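Side-chain contacts in putative glycosyl hydrolase (Bacteroides thetaiotaomicron VPI-5482, PDB 3K11), which is probably a hydrolase, assigned to glycosyl hydrolase family 88, whose precise substrate is unknown: residues E181-D186 against L226-K231; L356-V361 against L404-E409; A305-S308 against F312-Q315; Q31-I36 against E96-K101. All coordinates share one frame; numbering follows the deposited sequence. Where two conformers were deposited one is given.

Contact 1 (E181-D186 against L226-K231)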
loop_
_atom_site.group_PDB
_atom_site.type_symbol
_atom_site.label_atom_id
_atom_site.label_comp_id
_atom_site.label_asym_id
_atom_site.label_seq_id
_atom_site.Cartn_x
_atom_site.Cartn_y
_atom_site.Cartn_z
ATOM N N GLU A 181 -35.210 -14.678 -12.168
ATOM C CA GLU A 181 -34.078 -13.766 -12.044
ATOM C C GLU A 181 -33.345 -13.570 -13.375
ATOM O O GLU A 181 -33.075 -14.544 -14.073
ATOM C CB GLU A 181 -33.098 -14.304 -10.988
ATOM C CG GLU A 181 -31.770 -13.536 -10.846
ATOM C CD GLU A 181 -31.941 -12.031 -10.683
ATOM O OE1 GLU A 181 -32.749 -11.594 -9.823
ATOM O OE2 GLU A 181 -31.281 -11.276 -11.424
ATOM N N TYR A 182 -33.017 -12.314 -13.700
ATOM C CA TYR A 182 -32.266 -11.985 -14.894
ATOM C C TYR A 182 -30.865 -12.610 -14.843
ATOM O O TYR A 182 -30.225 -12.690 -13.775
ATOM C CB TYR A 182 -32.096 -10.477 -15.018
ATOM C CG TYR A 182 -31.437 -10.077 -16.318
ATOM C CD1 TYR A 182 -32.146 -10.110 -17.502
ATOM C CD2 TYR A 182 -30.126 -9.659 -16.373
ATOM C CE1 TYR A 182 -31.545 -9.787 -18.708
ATOM C CE2 TYR A 182 -29.525 -9.321 -17.574
ATOM C CZ TYR A 182 -30.236 -9.410 -18.744
ATOM O OH TYR A 182 -29.683 -9.076 -19.945
ATOM N N ARG A 183 -30.421 -13.071 -16.014
ATOM C CA ARG A 183 -29.104 -13.689 -16.148
ATOM C C ARG A 183 -28.437 -13.193 -17.422
ATOM O O ARG A 183 -29.112 -12.800 -18.379
ATOM C CB ARG A 183 -29.242 -15.188 -16.280
ATOM C CG ARG A 183 -29.828 -15.905 -15.049
ATOM C CD ARG A 183 -30.334 -17.195 -15.478
ATOM N NE ARG A 183 -30.946 -18.083 -14.468
ATOM C CZ ARG A 183 -30.395 -19.214 -13.989
ATOM N NH1 ARG A 183 -29.146 -19.576 -14.306
ATOM N NH2 ARG A 183 -31.097 -19.992 -13.172
ATOM N N LEU A 184 -27.111 -13.283 -17.441
ATOM C CA LEU A 184 -26.332 -13.087 -18.660
ATOM C C LEU A 184 -26.651 -14.201 -19.641
ATOM O O LEU A 184 -27.329 -15.166 -19.281
ATOM C CB LEU A 184 -24.821 -13.113 -18.356
ATOM C CG LEU A 184 -24.180 -12.046 -17.455
ATOM C CD1 LEU A 184 -22.652 -12.204 -17.410
ATOM C CD2 LEU A 184 -24.579 -10.634 -17.872
ATOM N N ALA A 185 -26.159 -14.099 -20.877
ATOM C CA ALA A 185 -26.427 -15.129 -21.894
ATOM C C ALA A 185 -25.975 -16.520 -21.428
ATOM O O ALA A 185 -26.654 -17.538 -21.688
ATOM C CB ALA A 185 -25.757 -14.766 -23.230
ATOM N N ASP A 186 -24.867 -16.553 -20.700
ATOM C CA ASP A 186 -24.314 -17.792 -20.203
ATOM C C ASP A 186 -24.961 -18.294 -18.921
ATOM O O ASP A 186 -24.517 -19.293 -18.367
ATOM C CB ASP A 186 -22.824 -17.676 -20.034
ATOM C CG ASP A 186 -22.420 -16.846 -18.849
ATOM O OD1 ASP A 186 -23.265 -16.271 -18.134
ATOM O OD2 ASP A 186 -21.209 -16.769 -18.649
ATOM N N LEU A 226 -26.508 -29.032 -7.872
ATOM C CA LEU A 226 -25.057 -29.006 -7.625
ATOM C C LEU A 226 -24.317 -28.431 -8.819
ATOM O O LEU A 226 -23.442 -27.628 -8.657
ATOM C CB LEU A 226 -24.513 -30.426 -7.300
ATOM C CG LEU A 226 -24.870 -31.103 -5.971
ATOM C CD1 LEU A 226 -24.388 -32.597 -5.940
ATOM C CD2 LEU A 226 -24.333 -30.337 -4.737
ATOM N N ALA A 227 -24.681 -28.849 -10.024
ATOM C CA ALA A 227 -23.999 -28.375 -11.192
ATOM C C ALA A 227 -24.247 -26.909 -11.419
ATOM O O ALA A 227 -23.330 -26.197 -11.797
ATOM C CB ALA A 227 -24.360 -29.208 -12.434
ATOM N N GLU A 228 -25.486 -26.447 -11.219
ATOM C CA GLU A 228 -25.790 -25.014 -11.426
ATOM C C GLU A 228 -25.097 -24.153 -10.397
ATOM O O GLU A 228 -24.550 -23.102 -10.743
ATOM C CB GLU A 228 -27.288 -24.779 -11.407
ATOM C CG GLU A 228 -27.719 -23.331 -11.724
ATOM C CD GLU A 228 -27.356 -22.883 -13.130
ATOM O OE1 GLU A 228 -27.024 -23.738 -13.994
ATOM O OE2 GLU A 228 -27.428 -21.664 -13.373
ATOM N N ALA A 229 -25.062 -24.603 -9.145
ATOM C CA ALA A 229 -24.326 -23.853 -8.103
ATOM C C ALA A 229 -22.852 -23.663 -8.455
ATOM O O ALA A 229 -22.290 -22.550 -8.370
ATOM C CB ALA A 229 -24.502 -24.544 -6.745
ATOM N N VAL A 230 -22.216 -24.746 -8.894
ATOM C CA VAL A 230 -20.816 -24.683 -9.341
ATOM C C VAL A 230 -20.610 -23.791 -10.585
ATOM O O VAL A 230 -19.664 -23.000 -10.667
ATOM C CB VAL A 230 -20.245 -26.102 -9.553
ATOM C CG1 VAL A 230 -18.854 -26.075 -10.222
ATOM C CG2 VAL A 230 -20.139 -26.814 -8.163
ATOM N N LYS A 231 -21.495 -23.938 -11.550
ATOM C CA LYS A 231 -21.430 -23.153 -12.775
ATOM C C LYS A 231 -21.505 -21.675 -12.462
ATOM O O LYS A 231 -20.735 -20.875 -12.974
ATOM C CB LYS A 231 -22.614 -23.551 -13.666
ATOM C CG LYS A 231 -22.620 -22.867 -15.036
ATOM C CD LYS A 231 -23.866 -23.196 -15.867
ATOM C CE LYS A 231 -23.883 -22.334 -17.205
ATOM N NZ LYS A 231 -25.245 -22.160 -17.731
#

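Contact 2 (L356-V361 against L404-E409)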
loop_
_atom_site.group_PDB
_atom_site.type_symbol
_atom_site.label_atom_id
_atom_site.label_comp_id
_atom_site.label_asym_id
_atom_site.label_seq_id
_atom_site.Cartn_x
_atom_site.Cartn_y
_atom_site.Cartn_z
ATOM N N LEU A 356 -7.858 -12.733 16.475
ATOM C CA LEU A 356 -7.658 -11.284 16.517
ATOM C C LEU A 356 -8.869 -10.607 15.913
ATOM O O LEU A 356 -9.362 -9.570 16.410
ATOM C CB LEU A 356 -6.411 -10.888 15.732
ATOM C CG LEU A 356 -6.187 -9.387 15.584
ATOM C CD1 LEU A 356 -6.056 -8.679 16.963
ATOM C CD2 LEU A 356 -5.012 -9.056 14.659
ATOM N N GLY A 357 -9.343 -11.135 14.789
ATOM C CA GLY A 357 -10.554 -10.569 14.188
ATOM C C GLY A 357 -11.749 -10.598 15.113
ATOM O O GLY A 357 -12.552 -9.652 15.108
ATOM N N TRP A 358 -11.904 -11.681 15.890
ATOM C CA TRP A 358 -12.961 -11.760 16.888
ATOM C C TRP A 358 -12.778 -10.698 17.989
ATOM O O TRP A 358 -13.736 -10.043 18.371
ATOM C CB TRP A 358 -13.136 -13.180 17.506
ATOM C CG TRP A 358 -14.292 -13.107 18.502
ATOM C CD1 TRP A 358 -14.178 -12.953 19.821
ATOM C CD2 TRP A 358 -15.676 -12.928 18.197
ATOM N NE1 TRP A 358 -15.400 -12.799 20.395
ATOM C CE2 TRP A 358 -16.344 -12.736 19.417
ATOM C CE3 TRP A 358 -16.411 -12.893 17.013
ATOM C CZ2 TRP A 358 -17.727 -12.600 19.511
ATOM C CZ3 TRP A 358 -17.786 -12.715 17.092
ATOM C CH2 TRP A 358 -18.428 -12.541 18.328
ATOM N N HIS A 359 -11.563 -10.529 18.497
ATOM C CA HIS A 359 -11.316 -9.475 19.490
ATOM C C HIS A 359 -11.768 -8.120 18.951
ATOM O O HIS A 359 -12.402 -7.322 19.669
ATOM C CB HIS A 359 -9.837 -9.399 19.862
ATOM C CG HIS A 359 -9.395 -10.438 20.846
ATOM N ND1 HIS A 359 -9.951 -10.565 22.104
ATOM C CD2 HIS A 359 -8.439 -11.392 20.759
ATOM C CE1 HIS A 359 -9.351 -11.559 22.744
ATOM N NE2 HIS A 359 -8.415 -12.062 21.958
ATOM N N ALA A 360 -11.465 -7.880 17.675
ATOM C CA ALA A 360 -11.801 -6.634 16.999
ATOM C C ALA A 360 -13.336 -6.462 16.984
ATOM O O ALA A 360 -13.887 -5.479 17.451
ATOM C CB ALA A 360 -11.262 -6.638 15.569
ATOM N N VAL A 361 -14.014 -7.472 16.491
ATOM C CA VAL A 361 -15.461 -7.440 16.380
ATOM C C VAL A 361 -16.171 -7.327 17.753
ATOM O O VAL A 361 -17.138 -6.551 17.919
ATOM C CB VAL A 361 -15.928 -8.727 15.605
ATOM C CG1 VAL A 361 -17.357 -8.973 15.727
ATOM C CG2 VAL A 361 -15.504 -8.587 14.113
ATOM N N LEU A 404 -22.969 -12.889 14.919
ATOM C CA LEU A 404 -23.497 -14.098 15.565
ATOM C C LEU A 404 -22.850 -15.363 15.020
ATOM O O LEU A 404 -22.491 -16.277 15.766
ATOM C CB LEU A 404 -25.027 -14.189 15.386
ATOM C CG LEU A 404 -25.877 -13.155 16.170
ATOM C CD1 LEU A 404 -27.339 -13.073 15.616
ATOM C CD2 LEU A 404 -25.899 -13.512 17.685
ATOM N N TRP A 405 -22.723 -15.408 13.708
ATOM C CA TRP A 405 -22.185 -16.588 13.014
ATOM C C TRP A 405 -20.707 -16.741 13.340
ATOM O O TRP A 405 -20.249 -17.828 13.662
ATOM C CB TRP A 405 -22.384 -16.432 11.505
ATOM C CG TRP A 405 -22.643 -17.707 10.745
ATOM C CD1 TRP A 405 -22.404 -18.980 11.147
ATOM C CD2 TRP A 405 -23.166 -17.797 9.424
ATOM N NE1 TRP A 405 -22.750 -19.857 10.166
ATOM C CE2 TRP A 405 -23.208 -19.160 9.086
ATOM C CE3 TRP A 405 -23.626 -16.860 8.501
ATOM C CZ2 TRP A 405 -23.649 -19.597 7.854
ATOM C CZ3 TRP A 405 -24.079 -17.293 7.289
ATOM C CH2 TRP A 405 -24.061 -18.643 6.960
ATOM N N ALA A 406 -19.968 -15.638 13.296
ATOM C CA ALA A 406 -18.551 -15.669 13.691
ATOM C C ALA A 406 -18.322 -16.159 15.133
ATOM O O ALA A 406 -17.427 -16.971 15.423
ATOM C CB ALA A 406 -17.930 -14.285 13.435
ATOM N N GLY A 407 -19.141 -15.656 16.042
ATOM C CA GLY A 407 -19.068 -16.050 17.446
ATOM C C GLY A 407 -19.347 -17.513 17.587
ATOM O O GLY A 407 -18.618 -18.231 18.260
ATOM N N ALA A 408 -20.419 -17.964 16.949
ATOM C CA ALA A 408 -20.773 -19.384 16.991
ATOM C C ALA A 408 -19.624 -20.273 16.544
ATOM O O ALA A 408 -19.339 -21.293 17.171
ATOM C CB ALA A 408 -21.982 -19.647 16.104
ATOM N N GLU A 409 -18.965 -19.873 15.464
ATOM C CA GLU A 409 -17.893 -20.655 14.889
ATOM C C GLU A 409 -16.605 -20.538 15.696
ATOM O O GLU A 409 -15.833 -21.523 15.857
ATOM C CB GLU A 409 -17.661 -20.235 13.420
ATOM C CG GLU A 409 -17.009 -21.299 12.588
ATOM C CD GLU A 409 -17.864 -22.535 12.369
ATOM O OE1 GLU A 409 -19.072 -22.473 12.553
ATOM O OE2 GLU A 409 -17.283 -23.560 12.027
#

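Contact 3 (A305-S308 against F312-Q315)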
loop_
_atom_site.group_PDB
_atom_site.type_symbol
_atom_site.label_atom_id
_atom_site.label_comp_id
_atom_site.label_asym_id
_atom_site.label_seq_id
_atom_site.Cartn_x
_atom_site.Cartn_y
_atom_site.Cartn_z
ATOM N N ALA A 305 -3.892 -11.435 4.176
ATOM C CA ALA A 305 -2.683 -10.591 4.094
ATOM C C ALA A 305 -2.999 -9.132 4.376
ATOM O O ALA A 305 -2.089 -8.374 4.690
ATOM C CB ALA A 305 -2.048 -10.712 2.729
ATOM N N LEU A 306 -4.257 -8.721 4.180
ATOM C CA LEU A 306 -4.619 -7.316 4.346
ATOM C C LEU A 306 -5.335 -6.989 5.655
ATOM O O LEU A 306 -5.848 -5.879 5.832
ATOM C CB LEU A 306 -5.445 -6.879 3.147
ATOM C CG LEU A 306 -4.662 -6.962 1.818
ATOM C CD1 LEU A 306 -5.673 -6.819 0.606
ATOM C CD2 LEU A 306 -3.521 -5.903 1.782
ATOM N N GLN A 307 -5.325 -7.920 6.598
ATOM C CA GLN A 307 -5.854 -7.624 7.911
ATOM C C GLN A 307 -5.053 -6.473 8.521
ATOM O O GLN A 307 -3.812 -6.473 8.491
ATOM C CB GLN A 307 -5.722 -8.844 8.823
ATOM C CG GLN A 307 -6.470 -8.666 10.159
ATOM C CD GLN A 307 -6.402 -9.906 11.018
ATOM O OE1 GLN A 307 -5.424 -10.612 10.976
ATOM N NE2 GLN A 307 -7.433 -10.144 11.829
ATOM N N SER A 308 -5.744 -5.492 9.096
ATOM C CA SER A 308 -5.082 -4.367 9.746
ATOM C C SER A 308 -4.507 -4.762 11.079
ATOM O O SER A 308 -4.852 -5.805 11.660
ATOM C CB SER A 308 -6.080 -3.197 10.001
ATOM O OG SER A 308 -6.902 -3.495 11.150
ATOM N N PHE A 312 -9.390 -5.572 12.310
ATOM C CA PHE A 312 -10.407 -5.301 11.306
ATOM C C PHE A 312 -9.768 -5.306 9.918
ATOM O O PHE A 312 -8.551 -5.108 9.762
ATOM C CB PHE A 312 -10.990 -3.902 11.510
ATOM C CG PHE A 312 -11.755 -3.726 12.780
ATOM C CD1 PHE A 312 -13.094 -4.104 12.856
ATOM C CD2 PHE A 312 -11.150 -3.165 13.905
ATOM C CE1 PHE A 312 -13.808 -3.929 14.040
ATOM C CE2 PHE A 312 -11.860 -2.964 15.074
ATOM C CZ PHE A 312 -13.178 -3.397 15.160
ATOM N N TRP A 313 -10.624 -5.432 8.916
ATOM C CA TRP A 313 -10.264 -5.168 7.543
ATOM C C TRP A 313 -10.847 -3.821 7.083
ATOM O O TRP A 313 -11.791 -3.279 7.672
ATOM C CB TRP A 313 -10.723 -6.312 6.649
ATOM C CG TRP A 313 -9.907 -7.551 6.735
ATOM C CD1 TRP A 313 -8.921 -7.932 5.847
ATOM C CD2 TRP A 313 -9.962 -8.583 7.726
ATOM N NE1 TRP A 313 -8.378 -9.137 6.229
ATOM C CE2 TRP A 313 -8.997 -9.556 7.370
ATOM C CE3 TRP A 313 -10.719 -8.790 8.886
ATOM C CZ2 TRP A 313 -8.790 -10.705 8.110
ATOM C CZ3 TRP A 313 -10.542 -9.982 9.605
ATOM C CH2 TRP A 313 -9.579 -10.911 9.217
ATOM N N HIS A 314 -10.194 -3.257 6.063
ATOM C CA HIS A 314 -10.537 -1.971 5.494
ATOM C C HIS A 314 -11.692 -2.074 4.470
ATOM O O HIS A 314 -11.753 -3.031 3.662
ATOM C CB HIS A 314 -9.324 -1.361 4.816
ATOM C CG HIS A 314 -8.206 -1.014 5.739
ATOM N ND1 HIS A 314 -8.121 0.208 6.382
ATOM C CD2 HIS A 314 -7.110 -1.723 6.120
ATOM C CE1 HIS A 314 -7.015 0.229 7.117
ATOM N NE2 HIS A 314 -6.389 -0.929 6.989
ATOM N N GLN A 315 -12.534 -1.031 4.463
ATOM C CA GLN A 315 -13.728 -0.879 3.584
ATOM C C GLN A 315 -13.407 -1.202 2.125
ATOM O O GLN A 315 -14.156 -1.898 1.457
ATOM C CB GLN A 315 -14.243 0.547 3.720
ATOM C CG GLN A 315 -15.250 1.024 2.731
ATOM C CD GLN A 315 -16.612 0.513 2.932
ATOM O OE1 GLN A 315 -16.832 -0.513 3.591
ATOM N NE2 GLN A 315 -17.577 1.213 2.338
HETATM O O HOH W 1 -7.987 -4.690 4.656
#

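Contact 4 (Q31-I36 against E96-K101)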
loop_
_atom_site.group_PDB
_atom_site.type_symbol
_atom_site.label_atom_id
_atom_site.label_comp_id
_atom_site.label_asym_id
_atom_site.label_seq_id
_atom_site.Cartn_x
_atom_site.Cartn_y
_atom_site.Cartn_z
ATOM N N GLN A 31 -16.613 -16.312 27.158
ATOM C CA GLN A 31 -16.687 -14.891 26.850
ATOM C C GLN A 31 -17.365 -14.688 25.477
ATOM O O GLN A 31 -18.285 -13.870 25.367
ATOM C CB GLN A 31 -15.312 -14.205 26.915
ATOM C CG GLN A 31 -15.372 -12.667 26.765
ATOM C CD GLN A 31 -16.401 -11.994 27.669
ATOM O OE1 GLN A 31 -16.380 -12.128 28.904
ATOM N NE2 GLN A 31 -17.334 -11.286 27.049
ATOM N N VAL A 32 -16.982 -15.477 24.466
ATOM C CA VAL A 32 -17.589 -15.324 23.152
ATOM C C VAL A 32 -19.090 -15.524 23.294
ATOM O O VAL A 32 -19.885 -14.741 22.772
ATOM C CB VAL A 32 -17.021 -16.309 22.089
ATOM C CG1 VAL A 32 -17.761 -16.103 20.748
ATOM C CG2 VAL A 32 -15.499 -16.116 21.901
ATOM N N LYS A 33 -19.495 -16.536 24.056
ATOM C CA LYS A 33 -20.934 -16.788 24.197
ATOM C C LYS A 33 -21.655 -15.626 24.893
ATOM O O LYS A 33 -22.788 -15.276 24.535
ATOM C CB LYS A 33 -21.155 -18.115 24.933
ATOM C CG LYS A 33 -22.589 -18.522 25.201
ATOM C CD LYS A 33 -23.365 -18.859 23.974
ATOM C CE LYS A 33 -24.550 -19.767 24.287
ATOM N NZ LYS A 33 -25.521 -19.105 25.175
ATOM N N LYS A 34 -21.018 -15.036 25.901
ATOM C CA LYS A 34 -21.591 -13.881 26.584
ATOM C C LYS A 34 -21.870 -12.736 25.603
ATOM O O LYS A 34 -22.920 -12.077 25.650
ATOM C CB LYS A 34 -20.624 -13.417 27.676
ATOM C CG LYS A 34 -21.066 -12.170 28.432
ATOM C CD LYS A 34 -20.011 -11.745 29.481
ATOM C CE LYS A 34 -20.454 -10.471 30.251
ATOM N NZ LYS A 34 -20.633 -9.280 29.334
ATOM N N ASP A 35 -20.946 -12.542 24.672
ATOM C CA ASP A 35 -21.074 -11.471 23.705
ATOM C C ASP A 35 -22.138 -11.738 22.651
ATOM O O ASP A 35 -22.974 -10.875 22.375
ATOM C CB ASP A 35 -19.707 -11.155 23.113
ATOM C CG ASP A 35 -18.799 -10.406 24.108
ATOM O OD1 ASP A 35 -19.284 -9.827 25.105
ATOM O OD2 ASP A 35 -17.576 -10.394 23.913
ATOM N N ILE A 36 -22.167 -12.938 22.088
ATOM C CA ILE A 36 -23.252 -13.238 21.127
ATOM C C ILE A 36 -24.606 -13.270 21.830
ATOM O O ILE A 36 -25.599 -12.928 21.238
ATOM C CB ILE A 36 -22.982 -14.468 20.198
ATOM C CG1 ILE A 36 -22.841 -15.784 20.983
ATOM C CG2 ILE A 36 -21.785 -14.191 19.315
ATOM C CD1 ILE A 36 -22.899 -17.082 20.119
ATOM N N GLU A 96 -26.083 -25.141 16.980
ATOM C CA GLU A 96 -25.294 -26.356 16.854
ATOM C C GLU A 96 -23.977 -26.296 17.595
ATOM O O GLU A 96 -23.598 -27.271 18.231
ATOM C CB GLU A 96 -25.022 -26.681 15.395
ATOM C CG GLU A 96 -24.488 -28.109 15.216
ATOM C CD GLU A 96 -23.955 -28.357 13.830
ATOM O OE1 GLU A 96 -24.565 -27.828 12.862
ATOM O OE2 GLU A 96 -22.934 -29.084 13.718
ATOM N N THR A 97 -23.251 -25.183 17.507
ATOM C CA THR A 97 -21.943 -25.144 18.165
ATOM C C THR A 97 -22.005 -24.908 19.672
ATOM O O THR A 97 -21.031 -25.197 20.387
ATOM C CB THR A 97 -21.050 -24.095 17.557
ATOM O OG1 THR A 97 -21.533 -22.771 17.879
ATOM C CG2 THR A 97 -20.966 -24.266 16.052
ATOM N N THR A 98 -23.118 -24.363 20.158
ATOM C CA THR A 98 -23.265 -24.021 21.574
ATOM C C THR A 98 -24.232 -24.915 22.297
ATOM O O THR A 98 -24.203 -24.991 23.520
ATOM C CB THR A 98 -23.801 -22.579 21.742
ATOM O OG1 THR A 98 -25.155 -22.514 21.253
ATOM C CG2 THR A 98 -22.931 -21.566 20.986
ATOM N N GLY A 99 -25.148 -25.528 21.558
ATOM C CA GLY A 99 -26.201 -26.295 22.162
ATOM C C GLY A 99 -27.307 -25.470 22.789
ATOM O O GLY A 99 -28.167 -26.019 23.447
ATOM N N ASP A 100 -27.300 -24.158 22.602
ATOM C CA ASP A 100 -28.315 -23.285 23.157
ATOM C C ASP A 100 -29.500 -23.294 22.173
ATOM O O ASP A 100 -29.459 -22.664 21.122
ATOM C CB ASP A 100 -27.720 -21.873 23.329
ATOM C CG ASP A 100 -28.629 -20.931 24.075
ATOM O OD1 ASP A 100 -29.826 -21.245 24.213
ATOM O OD2 ASP A 100 -28.134 -19.868 24.517
ATOM N N LYS A 101 -30.575 -23.979 22.550
ATOM C CA LYS A 101 -31.758 -24.108 21.695
ATOM C C LYS A 101 -32.544 -22.828 21.539
ATOM O O LYS A 101 -33.448 -22.758 20.696
ATOM C CB LYS A 101 -32.688 -25.177 22.269
ATOM C CG LYS A 101 -32.048 -26.575 22.301
#

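Contact 1 (E181-D186 against L226-K231)
R183 presents the edge of its guanidinium to the carboxylate of E228: NH1 donates to OE2 over 2.9 Å, and OE2 lies only 6° out of the guanidinium plane. The carboxylate is turned 53° against that plane and is met from above its own, so one N-H carries the salt bridge instead of two nitrogens gripping two oxygens. R183 suits the spot because its long chain, extended from CG to NE, carries several donors: NH1 also reaches G187 O, and NH2 reaches I178 O. The contact ties the loop after helix 167-180 to helix 222-240, at the surface of what is probably the alpha/alpha-toroid usual in this family. With an alanine here, E228 would probably lose its charged mate, and the carbonyls of G187 and I178 would go without this donor. E228 keeps a second partner in Q232 NE2. One helical turn on, K231 stretches out with CG anti to the backbone N (chi1 -176°) and brings NZ 3.0 Å from D186 O, above the carbonyl plane. Q235 NE2 shares that oxygen. The D186 carboxylate is turned to T188 OG1 and, through OD2, to R239 in a salt bridge.

Contact 2 (L356-V361 against L404-E409)
A buried helix-to-helix contact, in which one tryptophan rests on a glycine, joins helix 347-362 to helix 400-416 inside the helical domain. W358 spans the gap: its CG is anti to the backbone N (chi1 -179°), which carries the indole straight out from its own helix to the backbone of the other. The benzo end does the touching. G407 CA lies over one face of the six-membered ring, 4.0 Å from its centroid and 28° off the normal, a CH-pi contact. On the same residue the backbone N comes to 3.4 Å from W358 CZ3. A406 meets the ring differently, placing CB near the ring plane at the edge, 4.0 Å from CZ3. Glycine suits position 407 because a beta carbon there would sit just 3.1 Å from W358 CH2, too near for comfort; alanine suits 406 because its single methyl touches the ring edge and also V333 of helix 326-342. Helix 29-45 packs V32 and I36 against the same tryptophan, and L27 adds to its surroundings. W358 CA and G407 CA, the nearest CA pair, are 7.5 Å apart, consistent with small residues facing the ring. Cohesion between these two segments therefore rests on dispersion and on weakly polarised C-H groups facing a pi cloud, and depends on close fit more than on directed bonds.

Contact 3 (A305-S308 against F312-Q315)
F312 holds S308 through its carbonyl, not its ring. F312 O accepts from S308 N at 2.9 Å, nearly along the C=O axis, and from S308 OG at 2.7 Å, tilted from the carbonyl plane. Serine suits this place because OG, set between its own backbone N and carbonyl carbon (chi1 78°), reaches the same oxygen as its amide, while OG also bonds to E310 N. The F312 ring turns the other way, onto A360 and L324. Next comes W313, whose indole is roofed by Q307: Q307 CA stands 3.7 Å from the centroid of the five-membered ring in a CH-pi contact, and the extended glutamine chain runs on over the benzo part. There its amide lies 18° from parallel with the ring, Q307 NE2 being 3.5 Å from W313 CH2. G311 O and V353 O hold that amide, and V303 O takes the indole N-H. The loop after helix 289-304 thus folds against the short, weakly bonded strand 313-314, which pairs antiparallel with strand 324-325. At H314 a water bridges H314 N (3.0 Å) to L306 O (2.7 Å). The H314 imidazole brings NE2 to 3.8 Å from S308 CB, while ND1 bonds to S322 O. The chemistry implies a turn in which F312 O is gripped by two donors of one serine, while a water joins L306 O and H314 N, beside a glutamine chain laid over the indole face.

Contact 4 (Q31-I36 against E96-K101)
K33 buries more surface here than any other residue, and it does so in two ways: its methylenes lie across T98 and its ammonium reaches D100. The chain leaves the helix with CG anti to the backbone N, then bends at chi2 (68°) and again at chi4, which brings the tip round to the carboxylate. On the way CE passes 3.9 Å from T98 CB, the two side chains crossing at about a right angle. K33 NZ then donates to D100 OD2 at 2.8 Å, a salt bridge that meets the oxygen on its anti side and 16° out of the carboxylate plane. Neither charge is paired just once, since D37 also binds K33 NZ and R102 also binds D100 OD2. A methionine in place of K33 would probably still brush T98 but would leave D100 and D37 without their shared cation. T98 is well chosen for a helix end. Its OG1 accepts from D100 N at 3.0 Å in an ST turn and also bonds to A94 O, while its methyl faces the lysine. G99 takes a positive phi, easy for glycine, and ends the helix; D100 then serves as N-cap of the next one, its side chain capping a backbone N beyond the segment. The contact thus fastens helix 29-45 to the short connection between helix 82-98 and helix 101-128. Y103 of the latter touches K33, I36 and T98, and helix 400-416 packs I411 against K33 and T98.

Overall arrangement
Contacts 2 and 3 are buried, whereas contacts 1 and 4 lie at the surface, and the chemistry follows. Salt bridges carry the two outer contacts, ring and C-H packing the inner ones, with contact 3 adding hydrogen bonds and a water for its loop backbone. Contacts 2 and 4 are neighbours, centres 11 Å apart: I36 of helix 29-45 also reaches L404, and T97 OG1 probably bonds to A408 O. Contact 3 joins the same cluster through helix 347-362, where Q307 meets L356. Contact 1 stands apart, its centre 31 to 36 Å from the others, and touches none of them.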